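Local coordinates for protein methyltransferase (Streptococcus mutans, PDB 2B78) that probably transfers methyl groups from S-adenosylmethionine, perhaps to RNA, with a PUA-like domain joined to a Rossmann-type methyltransferase domain, at residues G109-C114 / L120-N125; V58-S63 / F100-D105; L69-F74 / V136-Q141; F196-Q201 / S364-N369. All blocks are in the same frame, centred on the assembly; numbering follows the deposited sequence.

Contact 1: residues G109-C114 / L120-N125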
# COMPACT_ATOMS: atom_id res chain seq x y z
N GLY A 109 -10.58 -5.97 6.64
CA GLY A 109 -11.62 -5.08 6.15
C GLY A 109 -11.45 -3.62 6.53
O GLY A 109 -12.11 -2.74 5.98
N VAL A 110 -10.54 -3.36 7.47
CA VAL A 110 -10.32 -1.99 7.94
C VAL A 110 -8.86 -1.59 8.06
O VAL A 110 -8.04 -2.36 8.57
CB VAL A 110 -10.96 -1.79 9.34
CG1 VAL A 110 -10.70 -0.37 9.83
CG2 VAL A 110 -12.45 -2.10 9.30
N THR A 111 -8.53 -0.39 7.58
CA THR A 111 -7.18 0.14 7.73
C THR A 111 -7.39 1.56 8.26
O THR A 111 -8.42 2.19 8.01
CB THR A 111 -6.35 0.21 6.39
OG1 THR A 111 -6.92 1.18 5.51
CG2 THR A 111 -6.33 -1.15 5.70
N ILE A 112 -6.42 2.04 9.03
CA ILE A 112 -6.50 3.38 9.58
C ILE A 112 -5.10 3.97 9.52
O ILE A 112 -4.13 3.37 9.99
CB ILE A 112 -6.94 3.38 11.06
CG1 ILE A 112 -8.26 2.61 11.21
CG2 ILE A 112 -7.07 4.83 11.55
CD1 ILE A 112 -8.69 2.43 12.65
N ASP A 113 -4.99 5.14 8.91
CA ASP A 113 -3.70 5.80 8.80
C ASP A 113 -3.73 7.11 9.56
O ASP A 113 -4.78 7.71 9.75
CB ASP A 113 -3.36 6.09 7.34
CG ASP A 113 -3.22 4.83 6.50
OD1 ASP A 113 -2.43 3.94 6.90
OD2 ASP A 113 -3.88 4.73 5.44
N CYS A 114 -2.57 7.54 10.03
CA CYS A 114 -2.52 8.81 10.69
C CYS A 114 -1.66 9.69 9.80
O CYS A 114 -0.61 9.26 9.30
CB CYS A 114 -1.93 8.69 12.10
SG CYS A 114 -0.15 8.51 12.19
N LEU A 120 -7.17 8.74 8.92
CA LEU A 120 -7.89 8.34 7.73
C LEU A 120 -8.32 6.87 7.83
O LEU A 120 -7.48 5.97 7.85
CB LEU A 120 -7.02 8.54 6.49
CG LEU A 120 -7.70 8.18 5.16
CD1 LEU A 120 -8.85 9.15 4.88
CD2 LEU A 120 -6.68 8.23 4.03
N PHE A 121 -9.63 6.66 7.88
CA PHE A 121 -10.23 5.34 7.96
C PHE A 121 -10.52 4.88 6.54
O PHE A 121 -10.93 5.68 5.69
CB PHE A 121 -11.58 5.40 8.69
CG PHE A 121 -11.47 5.53 10.18
CD1 PHE A 121 -11.64 4.42 11.00
CD2 PHE A 121 -11.22 6.76 10.77
CE1 PHE A 121 -11.56 4.54 12.38
CE2 PHE A 121 -11.14 6.88 12.16
CZ PHE A 121 -11.31 5.77 12.96
N SER A 122 -10.33 3.59 6.28
CA SER A 122 -10.62 3.03 4.97
C SER A 122 -11.46 1.78 5.16
O SER A 122 -11.07 0.86 5.90
CB SER A 122 -9.34 2.71 4.20
OG SER A 122 -8.68 3.91 3.82
N TRP A 123 -12.62 1.76 4.52
CA TRP A 123 -13.53 0.63 4.60
C TRP A 123 -13.46 -0.20 3.32
O TRP A 123 -13.80 0.29 2.23
CB TRP A 123 -14.96 1.14 4.81
CG TRP A 123 -15.08 2.20 5.87
CD1 TRP A 123 -15.40 3.52 5.68
CD2 TRP A 123 -14.85 2.05 7.28
NE1 TRP A 123 -15.37 4.19 6.87
CE2 TRP A 123 -15.04 3.32 7.87
CE3 TRP A 123 -14.50 0.96 8.10
CZ2 TRP A 123 -14.89 3.53 9.25
CZ3 TRP A 123 -14.35 1.18 9.46
CH2 TRP A 123 -14.54 2.45 10.02
N TYR A 124 -13.04 -1.46 3.44
CA TYR A 124 -12.89 -2.34 2.29
C TYR A 124 -14.09 -3.21 1.92
O TYR A 124 -14.06 -3.90 0.90
CB TYR A 124 -11.65 -3.24 2.47
CG TYR A 124 -10.35 -2.47 2.43
CD1 TYR A 124 -10.04 -1.54 3.42
CD2 TYR A 124 -9.43 -2.68 1.40
CE1 TYR A 124 -8.85 -0.83 3.39
CE2 TYR A 124 -8.23 -1.96 1.36
CZ TYR A 124 -7.95 -1.04 2.36
OH TYR A 124 -6.77 -0.33 2.34
N ASN A 125 -15.13 -3.19 2.74
CA ASN A 125 -16.32 -3.98 2.43
C ASN A 125 -17.57 -3.36 3.07
O ASN A 125 -17.47 -2.59 4.02
CB ASN A 125 -16.13 -5.44 2.86
CG ASN A 125 -15.95 -5.61 4.35
OD1 ASN A 125 -16.88 -5.40 5.13
ND2 ASN A 125 -14.74 -6.02 4.77
O HOH W 1 -6.53 4.12 5.87
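Val110-Cys114 and Leu120-Trp123 run antiparallel as the two arms of a beta hairpin, their axes 4.7 Å apart at closest approach. Thr111 and Ser122 form one hydrogen-bonded pair, and Asp113 and Leu120 the next, where Leu120 N reaches Asp113 O at 2.7 Å. Past the strand, Tyr124 N still bonds to Gly109 O. The non-hydrogen-bonded pairs Val110-Trp123 and Ile112-Phe121 send their side chains to the face turned toward helix 132-142. There Ile112 CD1 lies alongside Phe121, 3.6 Å from CE1, and Val110 CG2 meets the Trp123 ring at its edge, 3.8 Å from CZ3. The face of Thr111, Asp113, Leu120 and Ser122 is more polar. Chi1 of 68° at Thr111 brings OG1 over to Ser122, 3.1 Å from its CB, while CG2 rests 3.4 Å from Tyr124 CE1. A single water accepts hydrogen bonds from Thr111 OG1 and Ser122 OG and donates to Asp113 OD2 and Leu120 O. Asp113 OD1 is salt-bridged to Arg98 on the adjoining strand. Four bonds thus hold this water between the arms, satisfying buried polar groups; the other face packs mainly through apolar groups, with Trp123 NE1 bonded to Glu151.

Contact 2: residues V58-S63 / F100-D105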
# COMPACT_ATOMS: atom_id res chain seq x y z
N VAL A 58 -14.38 -13.62 0.76
CA VAL A 58 -15.80 -13.65 1.08
C VAL A 58 -16.01 -13.28 2.55
O VAL A 58 -17.14 -13.23 3.04
CB VAL A 58 -16.40 -15.06 0.84
CG1 VAL A 58 -16.47 -15.35 -0.66
CG2 VAL A 58 -15.54 -16.12 1.53
N GLY A 59 -14.91 -13.01 3.25
CA GLY A 59 -15.02 -12.65 4.65
C GLY A 59 -13.72 -12.76 5.42
O GLY A 59 -12.65 -13.00 4.84
N TRP A 60 -13.82 -12.63 6.74
CA TRP A 60 -12.65 -12.70 7.62
C TRP A 60 -12.96 -13.38 8.93
O TRP A 60 -14.05 -13.20 9.50
CB TRP A 60 -12.14 -11.30 7.97
CG TRP A 60 -11.67 -10.50 6.83
CD1 TRP A 60 -12.41 -9.63 6.06
CD2 TRP A 60 -10.34 -10.46 6.31
NE1 TRP A 60 -11.61 -9.06 5.10
CE2 TRP A 60 -10.33 -9.55 5.24
CE3 TRP A 60 -9.15 -11.11 6.66
CZ2 TRP A 60 -9.18 -9.27 4.50
CZ3 TRP A 60 -8.00 -10.83 5.92
CH2 TRP A 60 -8.02 -9.92 4.86
N LEU A 61 -12.00 -14.14 9.44
CA LEU A 61 -12.16 -14.78 10.74
C LEU A 61 -11.94 -13.66 11.74
O LEU A 61 -10.98 -12.90 11.61
CB LEU A 61 -11.10 -15.86 10.95
CG LEU A 61 -10.98 -16.40 12.38
CD1 LEU A 61 -12.21 -17.24 12.72
CD2 LEU A 61 -9.71 -17.22 12.51
N ILE A 62 -12.82 -13.55 12.73
CA ILE A 62 -12.69 -12.51 13.75
C ILE A 62 -11.93 -13.06 14.94
O ILE A 62 -11.02 -12.42 15.47
CB ILE A 62 -14.07 -12.03 14.24
CG1 ILE A 62 -14.81 -11.32 13.10
CG2 ILE A 62 -13.90 -11.12 15.44
CD1 ILE A 62 -16.20 -10.85 13.46
N SER A 63 -12.30 -14.26 15.37
CA SER A 63 -11.66 -14.89 16.51
C SER A 63 -11.97 -16.38 16.52
O SER A 63 -12.96 -16.82 15.94
CB SER A 63 -12.16 -14.26 17.81
OG SER A 63 -11.73 -15.00 18.93
N PHE A 100 -3.53 0.84 11.74
CA PHE A 100 -4.23 -0.45 11.74
C PHE A 100 -4.23 -1.00 10.32
O PHE A 100 -4.58 -0.28 9.38
CB PHE A 100 -5.67 -0.25 12.22
CG PHE A 100 -6.32 -1.49 12.75
CD1 PHE A 100 -6.18 -1.85 14.09
CD2 PHE A 100 -7.07 -2.32 11.91
CE1 PHE A 100 -6.78 -3.01 14.58
CE2 PHE A 100 -7.67 -3.48 12.40
CZ PHE A 100 -7.52 -3.83 13.73
N ASN A 101 -3.85 -2.26 10.16
CA ASN A 101 -3.79 -2.84 8.82
C ASN A 101 -4.48 -4.19 8.68
O ASN A 101 -3.84 -5.23 8.67
CB ASN A 101 -2.33 -2.97 8.37
CG ASN A 101 -2.20 -3.31 6.90
OD1 ASN A 101 -2.87 -2.71 6.04
ND2 ASN A 101 -1.32 -4.25 6.59
N GLN A 102 -5.80 -4.15 8.56
CA GLN A 102 -6.61 -5.35 8.38
C GLN A 102 -6.24 -6.56 9.24
O GLN A 102 -6.21 -6.47 10.47
CB GLN A 102 -6.61 -5.71 6.90
CG GLN A 102 -7.10 -4.56 6.01
CD GLN A 102 -7.66 -5.05 4.69
OE1 GLN A 102 -8.63 -5.79 4.67
NE2 GLN A 102 -7.06 -4.62 3.59
N ASP A 103 -5.96 -7.71 8.61
CA ASP A 103 -5.64 -8.90 9.39
C ASP A 103 -4.30 -8.83 10.11
O ASP A 103 -4.03 -9.64 11.01
CB ASP A 103 -5.75 -10.18 8.52
CG ASP A 103 -4.90 -10.13 7.26
OD1 ASP A 103 -4.58 -9.02 6.77
OD2 ASP A 103 -4.57 -11.22 6.74
N GLY A 104 -3.46 -7.87 9.74
CA GLY A 104 -2.18 -7.71 10.39
C GLY A 104 -2.44 -7.30 11.83
O GLY A 104 -1.60 -7.49 12.71
N ASP A 105 -3.61 -6.71 12.07
CA ASP A 105 -3.97 -6.29 13.42
C ASP A 105 -5.23 -6.98 13.90
O ASP A 105 -5.98 -6.47 14.75
CB ASP A 105 -4.13 -4.78 13.48
CG ASP A 105 -2.81 -4.06 13.33
OD1 ASP A 105 -1.98 -4.12 14.27
OD2 ASP A 105 -2.59 -3.46 12.25
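A seam between strand 57-63, part of the PUA-like region, and the sheet of strands 96-101 and 110-115 is crossed here by one indole, that of Trp60, which meets the turn after strand 96-101. Its six-membered ring does the touching. Trp60 CZ3 comes within 3.4 Å of Asp103 CG and 3.5 Å of Asp103 CB, the two side chains crossing at about a right angle with ring and carboxylate planes 58° apart. Farther round the same ring, beyond CH2, Trp60 CZ2 lies 3.5 Å from Gln102 OE1, whose amide plane is also steeply inclined to the ring. The polar ends are engaged elsewhere: Gln102 OE1 accepts from Gly109 N and Gln54 NE2, and Trp60 NE1 donates to Gln54 OE1. The turn is held from within, Gly104 N bonding to Asn101 O at 2.9 Å and Asn101 N to the anti lone pair of Asp105 OD2 at 2.7 Å. No hydrogen bond links the two segments directly; indole carbons pack against polar side chains, and the amide of Gln54, bonded to both Trp60 and Gln102, ties the seam together.

Contact 3: residues L69-F74 / V136-Q141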
# COMPACT_ATOMS: atom_id res chain seq x y z
N LEU A 69 -19.34 -8.61 18.27
CA LEU A 69 -18.68 -7.39 17.79
C LEU A 69 -19.27 -6.10 18.35
O LEU A 69 -19.90 -5.34 17.62
CB LEU A 69 -18.74 -7.31 16.26
CG LEU A 69 -17.88 -8.25 15.43
CD1 LEU A 69 -18.03 -7.87 13.95
CD2 LEU A 69 -16.42 -8.13 15.86
N ASN A 70 -19.06 -5.84 19.63
CA ASN A 70 -19.57 -4.62 20.22
C ASN A 70 -18.44 -3.59 20.33
O ASN A 70 -17.28 -3.89 20.01
CB ASN A 70 -20.18 -4.89 21.60
CG ASN A 70 -19.27 -5.70 22.48
OD1 ASN A 70 -18.05 -5.57 22.41
ND2 ASN A 70 -19.86 -6.54 23.33
N VAL A 71 -18.76 -2.38 20.76
CA VAL A 71 -17.74 -1.35 20.86
C VAL A 71 -16.55 -1.76 21.72
O VAL A 71 -15.40 -1.41 21.41
CB VAL A 71 -18.36 -0.00 21.35
CG1 VAL A 71 -18.92 -0.15 22.75
CG2 VAL A 71 -17.32 1.10 21.28
N THR A 72 -16.78 -2.53 22.78
CA THR A 72 -15.68 -2.96 23.63
C THR A 72 -14.70 -3.88 22.90
O THR A 72 -13.50 -3.83 23.15
CB THR A 72 -16.19 -3.69 24.90
OG1 THR A 72 -16.78 -2.73 25.79
CG2 THR A 72 -15.05 -4.39 25.61
N TYR A 73 -15.22 -4.70 22.00
CA TYR A 73 -14.36 -5.60 21.25
C TYR A 73 -13.38 -4.79 20.41
O TYR A 73 -12.22 -5.17 20.28
CB TYR A 73 -15.19 -6.50 20.34
CG TYR A 73 -14.36 -7.54 19.63
CD1 TYR A 73 -13.88 -8.66 20.30
CD2 TYR A 73 -14.04 -7.40 18.27
CE1 TYR A 73 -13.11 -9.62 19.65
CE2 TYR A 73 -13.27 -8.35 17.61
CZ TYR A 73 -12.81 -9.46 18.31
OH TYR A 73 -12.06 -10.41 17.66
N PHE A 74 -13.84 -3.68 19.84
CA PHE A 74 -12.96 -2.85 19.03
C PHE A 74 -11.99 -2.03 19.88
O PHE A 74 -10.86 -1.78 19.47
CB PHE A 74 -13.79 -1.94 18.10
CG PHE A 74 -14.45 -2.69 16.97
CD1 PHE A 74 -13.68 -3.27 15.96
CD2 PHE A 74 -15.83 -2.86 16.95
CE1 PHE A 74 -14.29 -4.01 14.95
CE2 PHE A 74 -16.44 -3.60 15.94
CZ PHE A 74 -15.67 -4.18 14.94
N VAL A 136 -15.63 3.42 14.98
CA VAL A 136 -15.08 4.76 15.17
C VAL A 136 -15.15 5.18 16.64
O VAL A 136 -14.19 5.72 17.18
CB VAL A 136 -15.82 5.79 14.29
CG1 VAL A 136 -15.28 7.18 14.54
CG2 VAL A 136 -15.65 5.44 12.82
N ALA A 137 -16.29 4.91 17.27
CA ALA A 137 -16.48 5.25 18.68
C ALA A 137 -15.36 4.62 19.52
O ALA A 137 -14.78 5.28 20.39
CB ALA A 137 -17.85 4.74 19.15
N ALA A 138 -15.07 3.35 19.25
CA ALA A 138 -14.02 2.63 19.96
C ALA A 138 -12.66 3.25 19.68
O ALA A 138 -11.82 3.36 20.59
CB ALA A 138 -14.01 1.17 19.53
N PHE A 139 -12.43 3.65 18.44
CA PHE A 139 -11.15 4.26 18.06
C PHE A 139 -10.93 5.59 18.78
O PHE A 139 -9.85 5.85 19.32
CB PHE A 139 -11.06 4.50 16.55
CG PHE A 139 -9.74 5.09 16.10
CD1 PHE A 139 -8.66 4.27 15.80
CD2 PHE A 139 -9.57 6.47 16.03
CE1 PHE A 139 -7.43 4.81 15.43
CE2 PHE A 139 -8.35 7.02 15.66
CZ PHE A 139 -7.27 6.19 15.36
N ARG A 140 -11.96 6.44 18.79
CA ARG A 140 -11.83 7.73 19.44
C ARG A 140 -11.49 7.63 20.92
O ARG A 140 -10.84 8.51 21.47
CB ARG A 140 -13.10 8.57 19.23
CG ARG A 140 -13.32 8.94 17.78
CD ARG A 140 -14.56 9.81 17.58
NE ARG A 140 -14.34 11.21 17.93
CZ ARG A 140 -15.28 12.16 17.85
NH1 ARG A 140 -16.50 11.84 17.43
NH2 ARG A 140 -14.99 13.42 18.18
N GLN A 141 -11.91 6.55 21.57
CA GLN A 141 -11.58 6.41 22.99
C GLN A 141 -10.10 6.06 23.15
O GLN A 141 -9.42 6.58 24.04
CB GLN A 141 -12.43 5.33 23.66
CG GLN A 141 -12.04 5.13 25.12
CD GLN A 141 -12.88 4.10 25.85
OE1 GLN A 141 -14.10 4.15 25.84
NE2 GLN A 141 -12.21 3.16 26.52
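Phe74 turns its CB, not its ring, to the methyl of Ala138: the two carbons are 3.4 Å apart, while the ring leads off along helix 132-142. Chi1 of -72° places CG beside the backbone N of Phe74, and this carries the ring to Glu134, Ile135 and Ile131, with Phe107 packed against it edge-to-face. The other phenyl group, that of Phe139, leaves the opposite segment in its own direction. It stacks on Tyr143 and makes edge-to-face pairs with Phe78 and Phe121, so both rings serve the surrounding core and the helices themselves meet through smaller groups. Ala138 is central to that meeting. Its CB also comes 3.5 Å from the carbonyl O of Val71 and 3.7 Å from Val71 CG2. This valine methyl is anti to the backbone N (CG1 stands at chi1 63°) and reaches on toward Ala137 CB, a looser contact at 4.3 Å. The closest pair of alpha carbons, Val71 and Ala138, is 5.5 Å apart, a short separation made possible by the small alanine. Val71 opens helix 71-83, and Asn70 just before it is the N-cap: its OD1 accepts from Tyr73 N at 3.0 Å, nearly in line with the C=O bond. The first turn of one helix therefore rests on the middle of the other, close to the protein surface, with Ala137 on the exposed side and Ala138 buried. No hydrogen bond joins the segments; close apolar packing joins the two helices, and the capping bond gives a polar partner to an amide at the start of helix 71-83.

Contact 4: residues F196-Q201 / S364-N369; sequences FLDQRQ and SDFAVN
Phe366 reaches from its loop to the short 3-10 turn Leu197-Asp198. Its CB leads to CG, placed beside the backbone N and 4.0 Å from Asp198 CB. Farther along the ring, CD2 meets Asp198 CA, and CE2 comes 3.3 Å from Asp198 N and 3.7 Å from Leu197 CB, which lies at the ring edge. CZ lies beside the same Asp198 N; CD1 and CE1 meet Asp198 CB, CE1 also nearing OD2. Asp198 CB sits over the ring centre, 3.6 Å from the centroid and 6° off the normal, a CH-pi contact, while the carboxylate beyond it bonds through OD2 to Tyr377 OH. Next door, Arg200 grips Asp365 end-on with two nitrogens. Its NH2 donates to Asp365 OD1 at 2.7 Å, almost straight at 172° and in the guanidinium plane; NH1 makes a longer bond of 3.2 Å to OD2. Both approach from above the carboxylate plane, the guanidinium turned 58° against it. Asp365 OD2 also accepts from Arg98 N, and a water links Gln201 NE2 to Ser364 N. The salt bridge pairs two buried groups whose charges would probably be unfavourable alone, and with the covered phenyl ring it fixes this loop to the start of helix 200-210.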
# COMPACT_ATOMS: atom_id res chain seq x y z
N PHE A 196 2.02 7.01 -0.93
CA PHE A 196 1.75 5.65 -0.48
C PHE A 196 2.74 5.41 0.64
O PHE A 196 3.94 5.23 0.40
CB PHE A 196 1.93 4.65 -1.62
CG PHE A 196 0.73 4.56 -2.53
CD1 PHE A 196 -0.37 3.78 -2.18
CD2 PHE A 196 0.66 5.34 -3.68
CE1 PHE A 196 -1.52 3.76 -2.96
CE2 PHE A 196 -0.49 5.33 -4.47
CZ PHE A 196 -1.58 4.54 -4.11
N LEU A 197 2.23 5.43 1.86
CA LEU A 197 3.06 5.28 3.04
C LEU A 197 3.82 3.97 3.11
O LEU A 197 4.89 3.91 3.72
CB LEU A 197 2.20 5.45 4.31
CG LEU A 197 1.51 6.82 4.48
CD1 LEU A 197 0.69 6.81 5.76
CD2 LEU A 197 2.54 7.93 4.53
N ASP A 198 3.29 2.91 2.50
CA ASP A 198 3.97 1.63 2.56
C ASP A 198 5.34 1.61 1.88
O ASP A 198 6.14 0.72 2.12
CB ASP A 198 3.09 0.50 1.99
CG ASP A 198 2.52 0.81 0.62
OD1 ASP A 198 3.26 1.32 -0.24
OD2 ASP A 198 1.32 0.52 0.40
N GLN A 199 5.64 2.61 1.05
CA GLN A 199 6.95 2.65 0.38
C GLN A 199 7.98 3.51 1.12
O GLN A 199 9.03 3.88 0.56
CB GLN A 199 6.77 3.16 -1.05
CG GLN A 199 5.75 2.34 -1.82
CD GLN A 199 5.52 2.82 -3.22
OE1 GLN A 199 5.14 3.97 -3.45
NE2 GLN A 199 5.74 1.93 -4.20
N ARG A 200 7.69 3.80 2.39
CA ARG A 200 8.56 4.63 3.21
C ARG A 200 10.01 4.19 3.29
O ARG A 200 10.92 5.01 3.27
CB ARG A 200 8.02 4.71 4.64
CG ARG A 200 8.94 5.47 5.60
CD ARG A 200 8.29 5.66 6.97
NE ARG A 200 8.12 4.38 7.65
CZ ARG A 200 6.98 3.71 7.74
NH1 ARG A 200 5.87 4.17 7.19
NH2 ARG A 200 6.96 2.55 8.38
N GLN A 201 10.24 2.89 3.40
CA GLN A 201 11.61 2.41 3.53
C GLN A 201 12.35 2.45 2.20
O GLN A 201 13.57 2.51 2.17
CB GLN A 201 11.61 1.01 4.16
CG GLN A 201 10.83 1.01 5.49
CD GLN A 201 10.92 -0.28 6.26
OE1 GLN A 201 11.31 -1.32 5.73
NE2 GLN A 201 10.53 -0.23 7.53
N SER A 364 6.82 -2.44 9.06
CA SER A 364 6.12 -2.87 10.27
C SER A 364 4.76 -2.26 10.60
O SER A 364 3.92 -2.92 11.25
CB SER A 364 7.04 -2.71 11.48
OG SER A 364 7.31 -1.34 11.69
N ASP A 365 4.53 -1.01 10.20
CA ASP A 365 3.24 -0.38 10.49
C ASP A 365 2.15 -0.96 9.60
O ASP A 365 0.99 -0.99 9.98
CB ASP A 365 3.32 1.15 10.36
CG ASP A 365 3.86 1.61 9.03
OD1 ASP A 365 4.80 0.98 8.51
OD2 ASP A 365 3.36 2.64 8.51
N PHE A 366 2.52 -1.41 8.41
CA PHE A 366 1.55 -2.05 7.53
C PHE A 366 1.67 -3.52 7.94
O PHE A 366 2.14 -4.37 7.18
CB PHE A 366 1.94 -1.85 6.06
CG PHE A 366 1.53 -0.51 5.51
CD1 PHE A 366 0.44 -0.42 4.65
CD2 PHE A 366 2.22 0.65 5.84
CE1 PHE A 366 0.04 0.82 4.14
CE2 PHE A 366 1.84 1.89 5.34
CZ PHE A 366 0.74 1.97 4.48
N ALA A 367 1.25 -3.80 9.18
CA ALA A 367 1.32 -5.13 9.77
C ALA A 367 0.80 -6.25 8.89
O ALA A 367 -0.28 -6.18 8.31
CB ALA A 367 0.59 -5.15 11.12
N VAL A 368 1.60 -7.31 8.79
CA VAL A 368 1.19 -8.45 8.00
C VAL A 368 0.80 -9.58 8.94
O VAL A 368 1.24 -9.63 10.08
CB VAL A 368 2.35 -8.94 7.10
CG1 VAL A 368 2.71 -7.87 6.08
CG2 VAL A 368 3.55 -9.28 7.96
N ASN A 369 -0.06 -10.47 8.46
CA ASN A 369 -0.45 -11.62 9.24
C ASN A 369 0.68 -12.60 8.93
O ASN A 369 0.83 -13.04 7.79
CB ASN A 369 -1.80 -12.16 8.75
CG ASN A 369 -2.22 -13.41 9.47
OD1 ASN A 369 -1.50 -13.93 10.32
ND2 ASN A 369 -3.41 -13.92 9.13
O HOH W 2 9.71 -2.27 9.28

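Overall arrangement
Contacts 1, 2 and 3 lie on the same side of the chain's centre, their own centres about 12 to 15 Å apart; contact 4 is nearer the chain's centre, its own centre about 24 Å from that of contact 3. Contacts 1 and 2 share a sheet, in which strands 96-101 and 110-115 are neighbours. Helix 132-142, which belongs to contact 3, also packs on this sheet. Along the chain contacts 2 and 3 interleave, contact 1 falls between the two halves of contact 3, and contact 4 follows all of them. Asn101 ND2 bonds to Ala367 O, joining contacts 2 and 4. The middle sheet thus connects the PUA-like domain with the methyltransferase domain.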